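Local coordinates for CT253 (Chlamydia trachomatis serovar L2, PDB 6UXC), which is a predicted lipoprotein of unknown function from an obligate intracellular bacterium, with a mixed beta-sheet packed against helices and a bound sodium ion, at residues A[21-26]-A[94-99]; A[65-70]-A[86-91]; A[77-82]-A[119-124]. All coordinates share one frame; numbering follows the deposited sequence.

Contact 1 (A[21-26]-A[94-99]); sequences VAMLPV and FVVAAE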
ATOM      1  N   VAL A  21      -9.750  -7.914  -6.631  1.00 24.14           N
ATOM      2  CA  VAL A  21      -9.397  -6.820  -5.736  0.50 19.49           C
ATOM      3  C   VAL A  21      -9.199  -5.544  -6.522  1.00 22.69           C
ATOM      4  O   VAL A  21      -8.780  -5.540  -7.683  1.00 24.78           O
ATOM      5  CB  VAL A  21      -8.125  -7.108  -4.893  0.50 23.68           C
ATOM      6  CG1 VAL A  21      -8.292  -8.399  -4.130  0.50 27.64           C
ATOM      7  CG2 VAL A  21      -6.891  -7.167  -5.773  0.50 19.25           C
ATOM      8  N   ALA A  22      -9.543  -4.436  -5.864  1.00 21.54           N
ATOM      9  CA  ALA A  22      -9.258  -3.089  -6.336  1.00 22.30           C
ATOM     10  C   ALA A  22      -8.261  -2.486  -5.355  1.00 22.97           C
ATOM     11  O   ALA A  22      -8.466  -2.608  -4.141  1.00 25.20           O
ATOM     12  CB  ALA A  22     -10.519  -2.242  -6.370  1.00 24.61           C
ATOM     13  N   MET A  23      -7.194  -1.864  -5.855  1.00 23.76           N
ATOM     14  CA  MET A  23      -6.262  -1.153  -4.978  1.00 22.19           C
ATOM     15  C   MET A  23      -6.512   0.344  -5.088  1.00 20.78           C
ATOM     16  O   MET A  23      -6.468   0.909  -6.192  1.00 24.11           O
ATOM     17  CB  MET A  23      -4.798  -1.430  -5.317  1.00 26.20           C
ATOM     18  CG  MET A  23      -3.777  -0.888  -4.235  1.00 29.13           C
ATOM     19  SD  MET A  23      -2.176  -0.757  -5.053  1.00 31.31           S
ATOM     20  CE  MET A  23      -2.388   0.782  -5.980  1.00 31.44           C
ATOM     21  N   LEU A  24      -6.762   0.982  -3.950  1.00 22.32           N
ATOM     22  CA  LEU A  24      -6.817   2.435  -3.936  1.00 21.81           C
ATOM     23  C   LEU A  24      -5.413   3.019  -4.024  1.00 24.91           C
ATOM     24  O   LEU A  24      -4.451   2.434  -3.527  1.00 24.45           O
ATOM     25  CB  LEU A  24      -7.461   2.933  -2.657  1.00 21.62           C
ATOM     26  CG  LEU A  24      -8.845   2.343  -2.346  1.00 20.37           C
ATOM     27  CD1 LEU A  24      -9.407   2.886  -1.054  1.00 23.05           C
ATOM     28  CD2 LEU A  24      -9.816   2.589  -3.524  1.00 22.88           C
ATOM     29  N   PRO A  25      -5.274   4.201  -4.603  1.00 24.85           N
ATOM     30  CA  PRO A  25      -4.007   4.920  -4.458  1.00 23.68           C
ATOM     31  C   PRO A  25      -3.609   4.984  -2.994  1.00 25.99           C
ATOM     32  O   PRO A  25      -4.432   5.229  -2.108  1.00 26.98           O
ATOM     33  CB  PRO A  25      -4.321   6.311  -5.012  1.00 25.59           C
ATOM     34  CG  PRO A  25      -5.474   6.085  -5.959  1.00 29.28           C
ATOM     35  CD  PRO A  25      -6.288   4.994  -5.338  1.00 27.18           C
ATOM     36  N   VAL A  26      -2.314   4.802  -2.749  1.00 23.43           N
ATOM     37  CA  VAL A  26      -1.826   4.858  -1.386  1.00 24.94           C
ATOM     38  C   VAL A  26      -2.036   6.257  -0.802  1.00 27.33           C
ATOM     39  O   VAL A  26      -1.755   7.294  -1.425  1.00 28.59           O
ATOM     40  CB  VAL A  26      -0.353   4.412  -1.355  1.00 24.47           C
ATOM     41  CG1 VAL A  26       0.297   4.737   0.030  1.00 24.82           C
ATOM     42  CG2 VAL A  26      -0.251   2.914  -1.710  1.00 26.17           C
ATOM     43  N   PHE A  94     -13.050  -7.082  -3.101  1.00 24.73           N
ATOM     44  CA  PHE A  94     -12.290  -6.567  -1.980  1.00 25.03           C
ATOM     45  C   PHE A  94     -11.545  -5.320  -2.409  1.00 23.17           C
ATOM     46  O   PHE A  94     -11.118  -5.207  -3.555  1.00 26.31           O
ATOM     47  CB  PHE A  94     -11.279  -7.592  -1.459  1.00 27.53           C
ATOM     48  CG  PHE A  94     -11.911  -8.908  -1.086  1.00 28.38           C
ATOM     49  CD1 PHE A  94     -12.433  -9.092   0.181  1.00 29.15           C
ATOM     50  CD2 PHE A  94     -11.999  -9.940  -1.997  1.00 29.51           C
ATOM     51  CE1 PHE A  94     -13.018 -10.308   0.535  1.00 28.99           C
ATOM     52  CE2 PHE A  94     -12.597 -11.145  -1.656  1.00 31.95           C
ATOM     53  CZ  PHE A  94     -13.104 -11.320  -0.382  1.00 30.09           C
ATOM     54  N   VAL A  95     -11.444  -4.386  -1.478  1.00 23.14           N
ATOM     55  CA  VAL A  95     -10.762  -3.122  -1.680  1.00 23.06           C
ATOM     56  C   VAL A  95      -9.569  -3.092  -0.746  1.00 24.83           C
ATOM     57  O   VAL A  95      -9.716  -3.276   0.477  1.00 24.89           O
ATOM     58  CB  VAL A  95     -11.696  -1.935  -1.390  1.00 22.16           C
ATOM     59  CG1 VAL A  95     -10.948  -0.585  -1.546  1.00 25.50           C
ATOM     60  CG2 VAL A  95     -12.894  -1.988  -2.270  1.00 25.38           C
ATOM     61  N   VAL A  96      -8.399  -2.841  -1.326  1.00 22.08           N
ATOM     62  CA  VAL A  96      -7.153  -2.714  -0.584  1.00 23.79           C
ATOM     63  C   VAL A  96      -6.846  -1.236  -0.382  1.00 23.66           C
ATOM     64  O   VAL A  96      -6.712  -0.483  -1.358  1.00 25.21           O
ATOM     65  CB  VAL A  96      -6.003  -3.402  -1.326  1.00 21.75           C
ATOM     66  CG1 VAL A  96      -4.721  -3.201  -0.543  1.00 29.58           C
ATOM     67  CG2 VAL A  96      -6.288  -4.845  -1.505  1.00 25.90           C
ATOM     68  N   ALA A  97      -6.756  -0.821   0.884  1.00 22.03           N
ATOM     69  CA  ALA A  97      -6.569   0.575   1.268  1.00 21.57           C
ATOM     70  C   ALA A  97      -5.348   0.651   2.176  1.00 27.85           C
ATOM     71  O   ALA A  97      -5.430   0.351   3.368  1.00 27.78           O
ATOM     72  CB  ALA A  97      -7.825   1.114   1.969  1.00 25.19           C
ATOM     73  N   ALA A  98      -4.215   1.062   1.610  1.00 23.70           N
ATOM     74  CA  ALA A  98      -2.964   1.158   2.356  1.00 26.09           C
ATOM     75  C   ALA A  98      -2.606   2.623   2.559  1.00 24.81           C
ATOM     76  O   ALA A  98      -2.601   3.407   1.597  1.00 25.29           O
ATOM     77  CB  ALA A  98      -1.840   0.441   1.618  1.00 23.99           C
ATOM     78  N   GLU A  99      -2.308   2.989   3.804  1.00 23.28           N
ATOM     79  CA  GLU A  99      -1.916   4.339   4.178  1.00 23.50           C
ATOM     80  C   GLU A  99      -0.506   4.336   4.751  1.00 28.37           C
ATOM     81  O   GLU A  99      -0.222   3.592   5.693  1.00 28.20           O
ATOM     82  CB  GLU A  99      -2.854   4.912   5.253  1.00 25.68           C
ATOM     83  CG  GLU A  99      -2.465   6.305   5.695  1.00 25.64           C
ATOM     84  CD  GLU A  99      -3.423   6.944   6.682  1.00 32.85           C
ATOM     85  OE1 GLU A  99      -4.431   6.313   7.082  1.00 31.54           O
ATOM     86  OE2 GLU A  99      -3.156   8.106   7.052  1.00 29.19           O
TER
HETATM   87  O   HOH W   1      -4.239   1.319  -1.098  1.00 31.26           O
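Leu-24 lies obliquely across Val-95, its CG 3.7 Å from Val-95 CG1, the methyl that stands anti to its own backbone N (chi1 178°). The CD1 branch of Leu-24 also touches Ala-97 CB, 3.8 Å away, so this one side chain covers two alternate residues of 94-99 on the face of the sheet that Ala-22 shares. Leu-89 and Phe-74, from loops, also pack on Leu-24. On the other face Val-21, Met-23, Phe-94 and Val-96 stand together. In one of its two conformers Val-21 CG1 comes to 4.1 Å from Phe-94 CB, while the phenyl ring swings away from 21-26 toward Val-122. Met-23 CG rests near Val-96 CB, and its end turns off to helix 41-55. The segments are neighbouring parallel strands inside a mixed five-stranded sheet; the 67 residues between them include helix 41-55 and strand 59-61, which pairs with the other edge of 19-28. Ala-22 turns both its N-H and its C=O to 94-99: N donates to Phe-94 O (2.9 Å) and O accepts from Val-96 N (2.8 Å, 175° at the hydrogen). Leu-24 N closes the set on Val-96 O at 3.0 Å. Beyond it the strands separate, and a water takes over, donating to Leu-24 O and Val-96 O and accepting from Ala-98 N at 2.7 Å. Val-26 meets Ala-98 O through a CA-H...O contact.

Contact 2 (A[65-70]-A[86-91]); sequences HASAGV and ATQLLP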
ATOM      1  N   HIS A  65     -11.737   3.508 -11.696  1.00 24.73           N
ATOM      2  CA  HIS A  65     -11.636   4.949 -11.866  1.00 23.34           C
ATOM      3  C   HIS A  65     -12.289   5.679 -10.697  1.00 26.76           C
ATOM      4  O   HIS A  65     -12.905   6.747 -10.863  1.00 25.93           O
ATOM      5  CB  HIS A  65     -12.254   5.374 -13.197  1.00 28.73           C
ATOM      6  CG  HIS A  65     -11.694   4.614 -14.354  1.00 30.48           C
ATOM      7  ND1 HIS A  65     -12.083   3.321 -14.633  1.00 37.50           N
ATOM      8  CD2 HIS A  65     -10.711   4.911 -15.232  1.00 41.69           C
ATOM      9  CE1 HIS A  65     -11.404   2.874 -15.667  1.00 42.19           C
ATOM     10  NE2 HIS A  65     -10.563   3.814 -16.047  1.00 30.63           N
ATOM     11  N   ALA A  66     -12.140   5.142  -9.488  1.00 25.24           N
ATOM     12  CA  ALA A  66     -12.786   5.761  -8.324  1.00 26.10           C
ATOM     13  C   ALA A  66     -12.351   7.213  -8.115  1.00 28.01           C
ATOM     14  O   ALA A  66     -11.172   7.564  -8.244  1.00 26.72           O
ATOM     15  CB  ALA A  66     -12.455   4.943  -7.065  1.00 25.46           C
ATOM     16  N   SER A  67     -13.322   8.058  -7.794  1.00 24.24           N
ATOM     17  CA  SER A  67     -13.047   9.467  -7.514  1.00 27.21           C
ATOM     18  C   SER A  67     -12.245   9.623  -6.219  1.00 34.77           C
ATOM     19  O   SER A  67     -12.145   8.707  -5.394  1.00 27.58           O
ATOM     20  CB  SER A  67     -14.354  10.233  -7.392  1.00 31.87           C
ATOM     21  OG  SER A  67     -14.993   9.855  -6.194  1.00 31.44           O
ATOM     22  N   ALA A  68     -11.693  10.836  -6.035  1.00 30.63           N
ATOM     23  CA  ALA A  68     -10.923  11.133  -4.832  1.00 30.38           C
ATOM     24  C   ALA A  68     -11.732  10.874  -3.575  1.00 27.75           C
ATOM     25  O   ALA A  68     -11.229  10.260  -2.624  1.00 29.71           O
ATOM     26  CB  ALA A  68     -10.452  12.590  -4.867  1.00 35.33           C
ATOM     27  N   GLY A  69     -12.999  11.282  -3.578  1.00 28.67           N
ATOM     28  CA  GLY A  69     -13.797  11.177  -2.374  1.00 31.82           C
ATOM     29  C   GLY A  69     -14.244   9.760  -2.130  1.00 30.22           C
ATOM     30  O   GLY A  69     -14.398   9.341  -0.979  1.00 30.88           O
ATOM     31  N   VAL A  70     -14.410   8.989  -3.197  1.00 24.73           N
ATOM     32  CA  VAL A  70     -14.791   7.600  -3.030  1.00 25.40           C
ATOM     33  C   VAL A  70     -13.621   6.794  -2.479  1.00 27.97           C
ATOM     34  O   VAL A  70     -13.805   5.915  -1.643  1.00 29.35           O
ATOM     35  CB  VAL A  70     -15.309   7.022  -4.355  1.00 28.70           C
ATOM     36  CG1 VAL A  70     -15.351   5.489  -4.336  1.00 29.82           C
ATOM     37  CG2 VAL A  70     -16.707   7.589  -4.653  1.00 31.25           C
ATOM     38  N   ALA A  86     -19.730   2.698  -2.781  1.00 28.95           N
ATOM     39  CA  ALA A  86     -18.676   1.762  -3.142  1.00 29.75           C
ATOM     40  C   ALA A  86     -18.788   1.232  -4.565  1.00 26.26           C
ATOM     41  O   ALA A  86     -17.880   0.522  -5.010  1.00 26.30           O
ATOM     42  CB  ALA A  86     -18.630   0.578  -2.161  1.00 29.01           C
ATOM     43  N   THR A  87     -19.850   1.587  -5.312  1.00 25.15           N
ATOM     44  CA  THR A  87     -20.079   0.957  -6.617  1.00 25.52           C
ATOM     45  C   THR A  87     -18.973   1.250  -7.620  1.00 25.72           C
ATOM     46  O   THR A  87     -18.764   0.468  -8.552  1.00 28.50           O
ATOM     47  CB  THR A  87     -21.410   1.418  -7.191  1.00 30.58           C
ATOM     48  OG1 THR A  87     -21.398   2.841  -7.358  1.00 29.78           O
ATOM     49  CG2 THR A  87     -22.548   0.996  -6.264  1.00 30.70           C
ATOM     50  N   GLN A  88     -18.255   2.361  -7.451  1.00 26.06           N
ATOM     51  CA  GLN A  88     -17.160   2.673  -8.371  1.00 23.46           C
ATOM     52  C   GLN A  88     -16.005   1.689  -8.281  1.00 27.19           C
ATOM     53  O   GLN A  88     -15.156   1.661  -9.184  1.00 28.51           O
ATOM     54  CB  GLN A  88     -16.639   4.080  -8.105  1.00 27.55           C
ATOM     55  CG  GLN A  88     -17.562   5.171  -8.589  1.00 27.90           C
ATOM     56  CD  GLN A  88     -17.074   6.550  -8.227  1.00 34.66           C
ATOM     57  OE1 GLN A  88     -15.873   6.773  -8.017  1.00 29.30           O
ATOM     58  NE2 GLN A  88     -18.003   7.479  -8.115  1.00 39.47           N
ATOM     59  N   LEU A  89     -15.979   0.847  -7.254  1.00 24.22           N
ATOM     60  CA  LEU A  89     -14.941  -0.169  -7.128  1.00 23.97           C
ATOM     61  C   LEU A  89     -15.401  -1.542  -7.576  1.00 27.39           C
ATOM     62  O   LEU A  89     -14.586  -2.463  -7.671  1.00 24.47           O
ATOM     63  CB  LEU A  89     -14.455  -0.210  -5.694  1.00 22.98           C
ATOM     64  CG  LEU A  89     -13.798   1.159  -5.425  1.00 29.47           C
ATOM     65  CD1 LEU A  89     -13.937   1.582  -4.025  1.00 33.30           C
ATOM     66  CD2 LEU A  89     -12.340   1.191  -5.904  1.00 26.50           C
ATOM     67  N   LEU A  90     -16.676  -1.709  -7.884  1.00 23.17           N
ATOM     68  CA  LEU A  90     -17.087  -2.924  -8.532  1.00 23.52           C
ATOM     69  C   LEU A  90     -16.415  -2.958  -9.900  1.00 25.08           C
ATOM     70  O   LEU A  90     -16.184  -1.890 -10.493  1.00 26.43           O
ATOM     71  CB  LEU A  90     -18.587  -2.948  -8.685  1.00 25.17           C
ATOM     72  CG  LEU A  90     -19.354  -2.896  -7.348  1.00 26.79           C
ATOM     73  CD1 LEU A  90     -20.854  -2.801  -7.593  1.00 31.46           C
ATOM     74  CD2 LEU A  90     -19.034  -4.128  -6.480  1.00 32.71           C
ATOM     75  N   PRO A  91     -16.085  -4.152 -10.422  1.00 25.27           N
ATOM     76  CA  PRO A  91     -16.483  -5.488  -9.949  1.00 25.16           C
ATOM     77  C   PRO A  91     -15.537  -6.152  -8.963  1.00 26.73           C
ATOM     78  O   PRO A  91     -15.580  -7.386  -8.806  1.00 25.58           O
ATOM     79  CB  PRO A  91     -16.505  -6.299 -11.245  1.00 32.60           C
ATOM     80  CG  PRO A  91     -15.340  -5.698 -12.012  1.00 28.24           C
ATOM     81  CD  PRO A  91     -15.413  -4.220 -11.739  1.00 30.42           C
TER
HETATM   82  O   HOH W   2     -14.534   3.576 -11.009  1.00 27.61           O
HETATM   83  O   HOH W   3     -17.827  10.183  -7.101  1.00 44.50           O
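Gln-88 reaches over to the turn before helix 68-72 and places OE1 2.9 Å from Ser-67 N. This is the direct hydrogen bond of the contact, fairly straight at the hydrogen (164°). The side chain spans the distance because it is extended beyond CG (chi2 176°). Its other amide atom, NE2, donates to a water that lies 3.0 Å from Ser-67 OG. Ser-67 is the N-cap residue of the helix, and the same OG accepts from Val-70 N at 3.2 Å. A second water joins the backbones, accepting from His-65 N and donating to Gln-88 O.

In van der Waals packing, Val-70 CG2 lies against the polar amide of Gln-88, 3.6 Å from OE1 and 3.7 Å from NE2. Leu-89 makes the apolar contacts with its two methyls, CD2 against Ala-66 CB (3.9 Å) and CD1 near Val-70 CG1; the same CD2 also packs on Ala-22 and Leu-24 of strand 19-28.

Gln-88 OE1 thus holds the backbone of the capping residue, whose OG in turn accepts from Val-70 N, so it acts one step behind the cap. Polar bonds through exposed Gln-88 and packing by buried Leu-89 and Val-70 together join the helix start to the 3-10 segment.

Contact 3 (A[77-82]-A[119-124]); sequences PTPNIS and RVRVFD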
ATOM      1  N   PRO A  77     -10.628   7.254   9.820  1.00 27.17           N
ATOM      2  CA  PRO A  77     -10.380   6.428  11.008  1.00 29.16           C
ATOM      3  C   PRO A  77     -11.599   5.607  11.424  1.00 32.44           C
ATOM      4  O   PRO A  77     -11.474   4.410  11.728  1.00 31.57           O
ATOM      5  CB  PRO A  77      -9.948   7.464  12.063  1.00 29.09           C
ATOM      6  CG  PRO A  77      -9.210   8.510  11.220  1.00 28.26           C
ATOM      7  CD  PRO A  77     -10.081   8.619   9.968  1.00 28.10           C
ATOM      8  N   THR A  78     -12.790   6.192  11.375  1.00 31.60           N
ATOM      9  CA  THR A  78     -14.031   5.427  11.533  1.00 29.73           C
ATOM     10  C   THR A  78     -14.821   5.523  10.227  1.00 28.05           C
ATOM     11  O   THR A  78     -15.527   6.512  10.002  1.00 29.25           O
ATOM     12  CB  THR A  78     -14.862   5.955  12.699  1.00 35.05           C
ATOM     13  OG1 THR A  78     -14.099   5.856  13.921  1.00 32.47           O
ATOM     14  CG2 THR A  78     -16.178   5.151  12.841  1.00 34.77           C
ATOM     15  N   PRO A  79     -14.754   4.509   9.360  1.00 27.94           N
ATOM     16  CA  PRO A  79     -15.415   4.639   8.057  1.00 29.63           C
ATOM     17  C   PRO A  79     -16.920   4.562   8.181  1.00 32.48           C
ATOM     18  O   PRO A  79     -17.474   3.892   9.051  1.00 31.35           O
ATOM     19  CB  PRO A  79     -14.874   3.447   7.256  1.00 34.68           C
ATOM     20  CG  PRO A  79     -13.677   2.963   7.989  1.00 38.87           C
ATOM     21  CD  PRO A  79     -13.867   3.344   9.430  1.00 30.07           C
ATOM     22  N   ASN A  80     -17.591   5.245   7.267  1.00 26.88           N
ATOM     23  CA  ASN A  80     -19.038   5.171   7.144  1.00 28.93           C
ATOM     24  C   ASN A  80     -19.292   5.225   5.644  1.00 31.62           C
ATOM     25  O   ASN A  80     -19.235   6.309   5.056  1.00 31.13           O
ATOM     26  CB  ASN A  80     -19.738   6.300   7.881  1.00 30.39           C
ATOM     27  CG  ASN A  80     -21.216   6.084   7.921  1.00 38.18           C
ATOM     28  OD1 ASN A  80     -21.872   6.112   6.885  1.00 50.21           O
ATOM     29  ND2 ASN A  80     -21.749   5.816   9.099  1.00 37.42           N
ATOM     30  N   ILE A  81     -19.515   4.059   5.030  1.00 27.19           N
ATOM     31  CA  ILE A  81     -19.525   3.900   3.570  1.00 26.67           C
ATOM     32  C   ILE A  81     -20.805   3.153   3.199  1.00 29.80           C
ATOM     33  O   ILE A  81     -20.910   1.951   3.450  1.00 33.73           O
ATOM     34  CB  ILE A  81     -18.293   3.143   3.061  1.00 25.69           C
ATOM     35  CG1 ILE A  81     -17.005   3.826   3.564  1.00 29.58           C
ATOM     36  CG2 ILE A  81     -18.254   3.063   1.538  1.00 27.71           C
ATOM     37  CD1 ILE A  81     -15.753   3.086   3.258  1.00 28.66           C
ATOM     38  N   SER A  82     -21.755   3.851   2.587  1.00 32.03           N
ATOM     39  CA  SER A  82     -22.973   3.203   2.101  1.00 30.34           C
ATOM     40  C   SER A  82     -22.644   2.343   0.889  1.00 31.69           C
ATOM     41  O   SER A  82     -21.645   2.569   0.211  1.00 32.53           O
ATOM     42  CB  SER A  82     -24.000   4.244   1.681  1.00 39.69           C
ATOM     43  OG  SER A  82     -23.551   4.864   0.472  1.00 40.86           O
ATOM     44  N   ARG A 119      -0.569   1.497   7.545  1.00 27.34           N
ATOM     45  CA  ARG A 119      -1.830   0.888   7.956  1.00 28.68           C
ATOM     46  C   ARG A 119      -2.499   0.263   6.734  1.00 26.17           C
ATOM     47  O   ARG A 119      -2.837   0.958   5.765  1.00 27.59           O
ATOM     48  CB  ARG A 119      -2.793   1.858   8.637  1.00 27.44           C
ATOM     49  CG  ARG A 119      -4.045   1.122   9.109  1.00 32.05           C
ATOM     50  CD  ARG A 119      -5.053   2.034   9.776  1.00 38.52           C
ATOM     51  NE  ARG A 119      -4.513   2.660  10.957  1.00 50.61           N
ATOM     52  CZ  ARG A 119      -4.268   3.959  11.090  1.00 49.66           C
ATOM     53  NH1 ARG A 119      -4.518   4.822  10.115  1.00 48.22           N
ATOM     54  NH2 ARG A 119      -3.767   4.394  12.227  1.00 43.72           N
ATOM     55  N   VAL A 120      -2.648  -1.054   6.770  1.00 26.33           N
ATOM     56  CA  VAL A 120      -3.297  -1.806   5.708  1.00 26.53           C
ATOM     57  C   VAL A 120      -4.714  -2.121   6.151  1.00 25.17           C
ATOM     58  O   VAL A 120      -4.924  -2.643   7.251  1.00 26.82           O
ATOM     59  CB  VAL A 120      -2.530  -3.099   5.384  1.00 28.26           C
ATOM     60  CG1 VAL A 120      -3.214  -3.842   4.251  1.00 29.16           C
ATOM     61  CG2 VAL A 120      -1.068  -2.798   5.007  1.00 29.51           C
ATOM     62  N   ARG A 121      -5.680  -1.815   5.289  1.00 23.72           N
ATOM     63  CA  ARG A 121      -7.062  -2.208   5.442  1.00 24.79           C
ATOM     64  C   ARG A 121      -7.513  -2.992   4.221  1.00 24.70           C
ATOM     65  O   ARG A 121      -7.120  -2.687   3.097  1.00 24.58           O
ATOM     66  CB  ARG A 121      -7.959  -0.997   5.612  1.00 25.88           C
ATOM     67  CG  ARG A 121      -7.839  -0.353   6.941  1.00 25.43           C
ATOM     68  CD  ARG A 121      -8.566   0.946   6.956  1.00 26.59           C
ATOM     69  NE  ARG A 121      -8.741   1.439   8.312  1.00 28.40           N
ATOM     70  CZ  ARG A 121      -9.479   2.493   8.621  1.00 27.77           C
ATOM     71  NH1 ARG A 121     -10.060   3.192   7.655  1.00 27.86           N
ATOM     72  NH2 ARG A 121      -9.643   2.832   9.894  1.00 31.02           N
ATOM     73  N   VAL A 122      -8.361  -3.991   4.444  1.00 24.87           N
ATOM     74  CA  VAL A 122      -9.077  -4.644   3.353  1.00 25.34           C
ATOM     75  C   VAL A 122     -10.555  -4.584   3.682  1.00 26.63           C
ATOM     76  O   VAL A 122     -10.961  -4.922   4.798  1.00 27.83           O
ATOM     77  CB  VAL A 122      -8.634  -6.103   3.154  1.00 27.87           C
ATOM     78  CG1 VAL A 122      -9.412  -6.713   2.001  1.00 25.43           C
ATOM     79  CG2 VAL A 122      -7.162  -6.166   2.887  1.00 27.16           C
ATOM     80  N   PHE A 123     -11.350  -4.186   2.704  1.00 23.73           N
ATOM     81  CA  PHE A 123     -12.797  -4.118   2.835  1.00 26.98           C
ATOM     82  C   PHE A 123     -13.421  -5.141   1.902  1.00 29.38           C
ATOM     83  O   PHE A 123     -12.956  -5.309   0.773  1.00 28.12           O
ATOM     84  CB  PHE A 123     -13.339  -2.753   2.456  1.00 25.28           C
ATOM     85  CG  PHE A 123     -12.939  -1.628   3.389  1.00 23.85           C
ATOM     86  CD1 PHE A 123     -11.667  -1.089   3.354  1.00 24.34           C
ATOM     87  CD2 PHE A 123     -13.854  -1.148   4.320  1.00 25.91           C
ATOM     88  CE1 PHE A 123     -11.324  -0.059   4.219  1.00 29.33           C
ATOM     89  CE2 PHE A 123     -13.524  -0.130   5.165  1.00 27.38           C
ATOM     90  CZ  PHE A 123     -12.255   0.417   5.118  1.00 27.98           C
ATOM     91  N   ASP A 124     -14.492  -5.780   2.361  1.00 29.05           N
ATOM     92  CA  ASP A 124     -15.305  -6.680   1.553  1.00 26.36           C
ATOM     93  C   ASP A 124     -16.472  -5.872   1.013  1.00 31.77           C
ATOM     94  O   ASP A 124     -17.247  -5.329   1.801  1.00 29.37           O
ATOM     95  CB  ASP A 124     -15.815  -7.832   2.416  1.00 27.86           C
ATOM     96  CG  ASP A 124     -16.496  -8.922   1.633  1.00 34.74           C
ATOM     97  OD1 ASP A 124     -16.878  -8.736   0.456  1.00 30.84           O
ATOM     98  OD2 ASP A 124     -16.679 -10.006   2.255  1.00 37.18           O
TER
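Arg-121 sends its guanidinium to the 77-82 loop and donates from NH2 to Pro-77 O, 3.0 Å away. The bond is bent, 141° at the hydrogen. The oxygen lies near the guanidinium plane at its edge, whereas the donor sits above the carbonyl plane of Pro-77, 38° out of it. An extended chain from CG to NE carries the group away from its strand. NE and NH1 have partners too: NE donates to Gln-135 OE1 on strand 131-143, and NH1 to the backbone oxygens of Phe-74 and Ser-76. Several bonds therefore fix the rotation of the guanidinium, and the positive charge is met largely by neutral carbonyl oxygens, whose dipoles should help to stabilise it inside the protein.

Packing contacts flank this polar group. Pro-79 meets Arg-121 tip to tip, its CG 3.6 Å from NH1, and the same carbon reaches the edge of the Phe-123 ring at 4.1 Å from CZ. Ile-81 makes a looser touch, CD1 lying 4.4 Å from Phe-123 CE2. Phe-123 takes Phe-74 in an edge-to-face pair, and Met-132 of strand 131-143 touches Pro-79, Arg-121 and Phe-123.

Arg-121 and Phe-123 are alternate residues of one strand, so both leave the same face of the sheet, and Val-120 and Val-122 turn to the other; Val-120 packs there on helix 165-184. The arrangement is that of an irregular, proline-containing loop laid over one face of an antiparallel part of the sheet, held by an arginine that binds loop carbonyls.

Contacts 1 and 3 belong to the same five-stranded sheet, their centres 10 Å apart: strand 94-105 lies between strands 19-28 and 113-124, and probable hydrogen bonds join Val-95 N with Phe-123 O and Arg-121 N with Ala-97 O. Contact 2 is nested in the chain between the segments of contact 1, whose centre is 11 Å away, and Leu-89 joins the two by touching Ala-22, Leu-24 and Val-95. Contacts 2 and 3 have centres 13 Å apart, and their segments alternate along the chain. The connection from helix 68-72 to strand 94-105 thus packs back on the sheet at both 77-82 and 86-91, tying a long irregular region to the strands.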